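Local coordinates for protein tyrosine aminotransferase (PDB 4IX8) that probably transfers the amino group of tyrosine to 2-oxoglutarate, using pyridoxal 5'-phosphate as its cofactor, at residues Pro245-Ile251 and Pro273-Gly279. Residues are numbered along the deposited sequence; the frame is centred on the assembly and turned at random.
Sequences PLISDEI and PRLILGG
Ile-247 and Leu-277 meet at an oblique angle on one face of a parallel strand pair, where CG2 of Ile-247 touches CD1 of Leu-277 at 4.0 Å. With chi1 of Ile-247 at -56°, CG2 lies anti to the backbone N and CG1 beside it, and CG2 is the branch that meets Leu-277. Helix 145-157 covers this face, Leu-154 packing on Ile-247 and Ile-150 on Leu-277. On the other face the aliphatic stem of Arg-274 slants past Leu-246, with CG of Arg-274 4.1 Å from CB of Leu-246. The bends at chi2 and chi3 turn the guanidinium group away, and its NH1 bonds to the carbonyl of Val-265.

Five backbone hydrogen bonds set the parallel register, beginning with Leu-246 N to Pro-273 O (3.0 Å) and ending with Glu-250 N to Leu-277 O (2.8 Å). Strands 246-249 and 274-279 are adjacent central strands of the large mixed sheet, the cofactor-binding core of class-I-type aminotransferases. At the C-terminal end of strand 246-249, Asp-249 OD1 accepts a hydrogen bond from the backbone N-H of Ile-251, forming an Asx turn, while OD2 takes a hydrogen bond with Tyr-174 OH and faces the pyridine nitrogen N1 of the pyridoxal phosphate joined to Lys-282.

The extended Glu-250 chain runs obliquely across Ile-276, on the face it shares with Ser-248, bringing OE1 to 3.7 Å from Ile-276 CG2. Its OE2 accepts from Ser-248 OG at 2.7 Å, on the anti side and 23° from the carboxylate plane. Ser-264 OG bonds to OE1 and Val-265 N to OE2, which would limit the rotation of this buried group. Past the Glu-250 N to Leu-277 O bond a water takes over the link, accepting from Gly-279 N and donating to Glu-250 O, 2.9 Å from each.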
loop_
_atom_site.group_PDB
_atom_site.type_symbol
_atom_site.label_atom_id
_atom_site.label_comp_id
_atom_site.label_asym_id
_atom_site.label_seq_id
_atom_site.Cartn_x
_atom_site.Cartn_y
_atom_site.Cartn_z
ATOM N N PRO A 245 -13.682 -15.765 13.848
ATOM C CA PRO A 245 -12.728 -16.187 12.821
ATOM C C PRO A 245 -11.287 -16.071 13.294
ATOM O O PRO A 245 -11.002 -15.281 14.187
ATOM C CB PRO A 245 -12.984 -15.213 11.680
ATOM C CG PRO A 245 -13.498 -13.994 12.370
ATOM C CD PRO A 245 -14.362 -14.522 13.478
ATOM N N LEU A 246 -10.416 -16.877 12.706
ATOM C CA LEU A 246 -9.018 -16.906 13.045
ATOM C C LEU A 246 -8.183 -16.308 11.943
ATOM O O LEU A 246 -8.233 -16.782 10.796
ATOM C CB LEU A 246 -8.596 -18.351 13.305
ATOM C CG LEU A 246 -7.123 -18.643 13.605
ATOM C CD1 LEU A 246 -6.650 -17.898 14.836
ATOM C CD2 LEU A 246 -6.887 -20.169 13.816
ATOM N N ILE A 247 -7.404 -15.276 12.282
ATOM C CA ILE A 247 -6.473 -14.653 11.341
ATOM C C ILE A 247 -5.051 -15.079 11.724
ATOM O O ILE A 247 -4.636 -14.867 12.846
ATOM C CB ILE A 247 -6.565 -13.118 11.367
ATOM C CG1 ILE A 247 -7.999 -12.670 11.085
ATOM C CG2 ILE A 247 -5.574 -12.504 10.406
ATOM C CD1 ILE A 247 -8.229 -11.203 11.266
ATOM N N SER A 248 -4.322 -15.670 10.789
ATOM C CA SER A 248 -3.022 -16.243 11.070
ATOM C C SER A 248 -1.996 -15.677 10.144
ATOM O O SER A 248 -2.055 -15.910 8.935
ATOM C CB SER A 248 -3.071 -17.747 10.909
ATOM O OG SER A 248 -1.847 -18.342 11.242
ATOM N N ASP A 249 -1.045 -14.942 10.714
ATOM C CA ASP A 249 0.060 -14.365 9.953
ATOM C C ASP A 249 1.172 -15.405 9.801
ATOM O O ASP A 249 1.936 -15.636 10.718
ATOM C CB ASP A 249 0.572 -13.118 10.641
ATOM C CG ASP A 249 1.527 -12.321 9.775
ATOM O OD1 ASP A 249 2.236 -12.943 8.941
ATOM O OD2 ASP A 249 1.591 -11.081 9.971
ATOM N N GLU A 250 1.220 -16.030 8.630
ATOM C CA GLU A 250 2.094 -17.155 8.380
ATOM C C GLU A 250 3.138 -16.763 7.348
ATOM O O GLU A 250 3.585 -17.551 6.501
ATOM C CB GLU A 250 1.236 -18.363 7.957
ATOM C CG GLU A 250 0.300 -18.782 9.130
ATOM C CD GLU A 250 -0.500 -20.058 8.870
ATOM O OE1 GLU A 250 -0.360 -20.650 7.776
ATOM O OE2 GLU A 250 -1.224 -20.484 9.804
ATOM N N ILE A 251 3.615 -15.537 7.478
ATOM C CA ILE A 251 4.582 -15.037 6.519
ATOM C C ILE A 251 5.950 -15.684 6.676
ATOM O O ILE A 251 6.746 -15.692 5.737
ATOM C CB ILE A 251 4.713 -13.519 6.623
ATOM C CG1 ILE A 251 5.379 -12.994 5.345
ATOM C CG2 ILE A 251 5.438 -13.121 7.930
ATOM C CD1 ILE A 251 5.745 -11.575 5.410
ATOM N N PRO A 273 -13.780 -20.506 10.237
ATOM C CA PRO A 273 -13.215 -19.708 9.143
ATOM C C PRO A 273 -11.806 -19.192 9.495
ATOM O O PRO A 273 -11.642 -18.658 10.575
ATOM C CB PRO A 273 -14.182 -18.531 9.022
ATOM C CG PRO A 273 -15.327 -18.843 9.902
ATOM C CD PRO A 273 -14.855 -19.784 10.933
ATOM N N ARG A 274 -10.853 -19.304 8.587
ATOM C CA ARG A 274 -9.474 -18.881 8.819
ATOM C C ARG A 274 -8.995 -17.994 7.699
ATOM O O ARG A 274 -9.155 -18.344 6.538
ATOM C CB ARG A 274 -8.557 -20.087 8.895
ATOM C CG ARG A 274 -8.695 -20.888 10.141
ATOM C CD ARG A 274 -8.497 -22.360 9.870
ATOM N NE ARG A 274 -9.637 -22.949 9.158
ATOM C CZ ARG A 274 -9.553 -24.000 8.336
ATOM N NH1 ARG A 274 -8.387 -24.581 8.079
ATOM N NH2 ARG A 274 -10.632 -24.467 7.753
ATOM N N LEU A 275 -8.344 -16.888 8.035
ATOM C CA LEU A 275 -7.725 -16.035 7.009
ATOM C C LEU A 275 -6.194 -16.048 7.204
ATOM O O LEU A 275 -5.658 -15.587 8.208
ATOM C CB LEU A 275 -8.275 -14.611 7.077
ATOM C CG LEU A 275 -7.834 -13.641 5.989
ATOM C CD1 LEU A 275 -8.523 -13.955 4.685
ATOM C CD2 LEU A 275 -8.024 -12.159 6.410
ATOM N N ILE A 276 -5.504 -16.606 6.238
ATOM C CA ILE A 276 -4.065 -16.766 6.294
ATOM C C ILE A 276 -3.412 -15.630 5.547
ATOM O O ILE A 276 -3.767 -15.373 4.410
ATOM C CB ILE A 276 -3.662 -18.072 5.680
ATOM C CG1 ILE A 276 -4.328 -19.202 6.448
ATOM C CG2 ILE A 276 -2.167 -18.228 5.689
ATOM C CD1 ILE A 276 -4.106 -20.521 5.873
ATOM N N LEU A 277 -2.463 -14.956 6.193
ATOM C CA LEU A 277 -1.682 -13.873 5.575
ATOM C C LEU A 277 -0.290 -14.427 5.340
ATOM O O LEU A 277 0.261 -15.085 6.209
ATOM C CB LEU A 277 -1.637 -12.632 6.468
ATOM C CG LEU A 277 -2.994 -12.275 7.103
ATOM C CD1 LEU A 277 -2.910 -10.993 7.890
ATOM C CD2 LEU A 277 -4.074 -12.151 6.024
ATOM N N GLY A 278 0.269 -14.186 4.156
ATOM C CA GLY A 278 1.570 -14.715 3.801
ATOM C C GLY A 278 2.080 -13.987 2.592
ATOM O O GLY A 278 1.443 -13.027 2.155
ATOM N N GLY A 279 3.234 -14.411 2.078
ATOM C CA GLY A 279 3.843 -13.776 0.935
ATOM C C GLY A 279 5.298 -14.193 0.781
ATOM O O GLY A 279 5.767 -15.138 1.439
HETATM O O HOH W 1 3.863 -16.783 3.685
HETATM O O HOH W 2 7.990 -14.456 3.321
#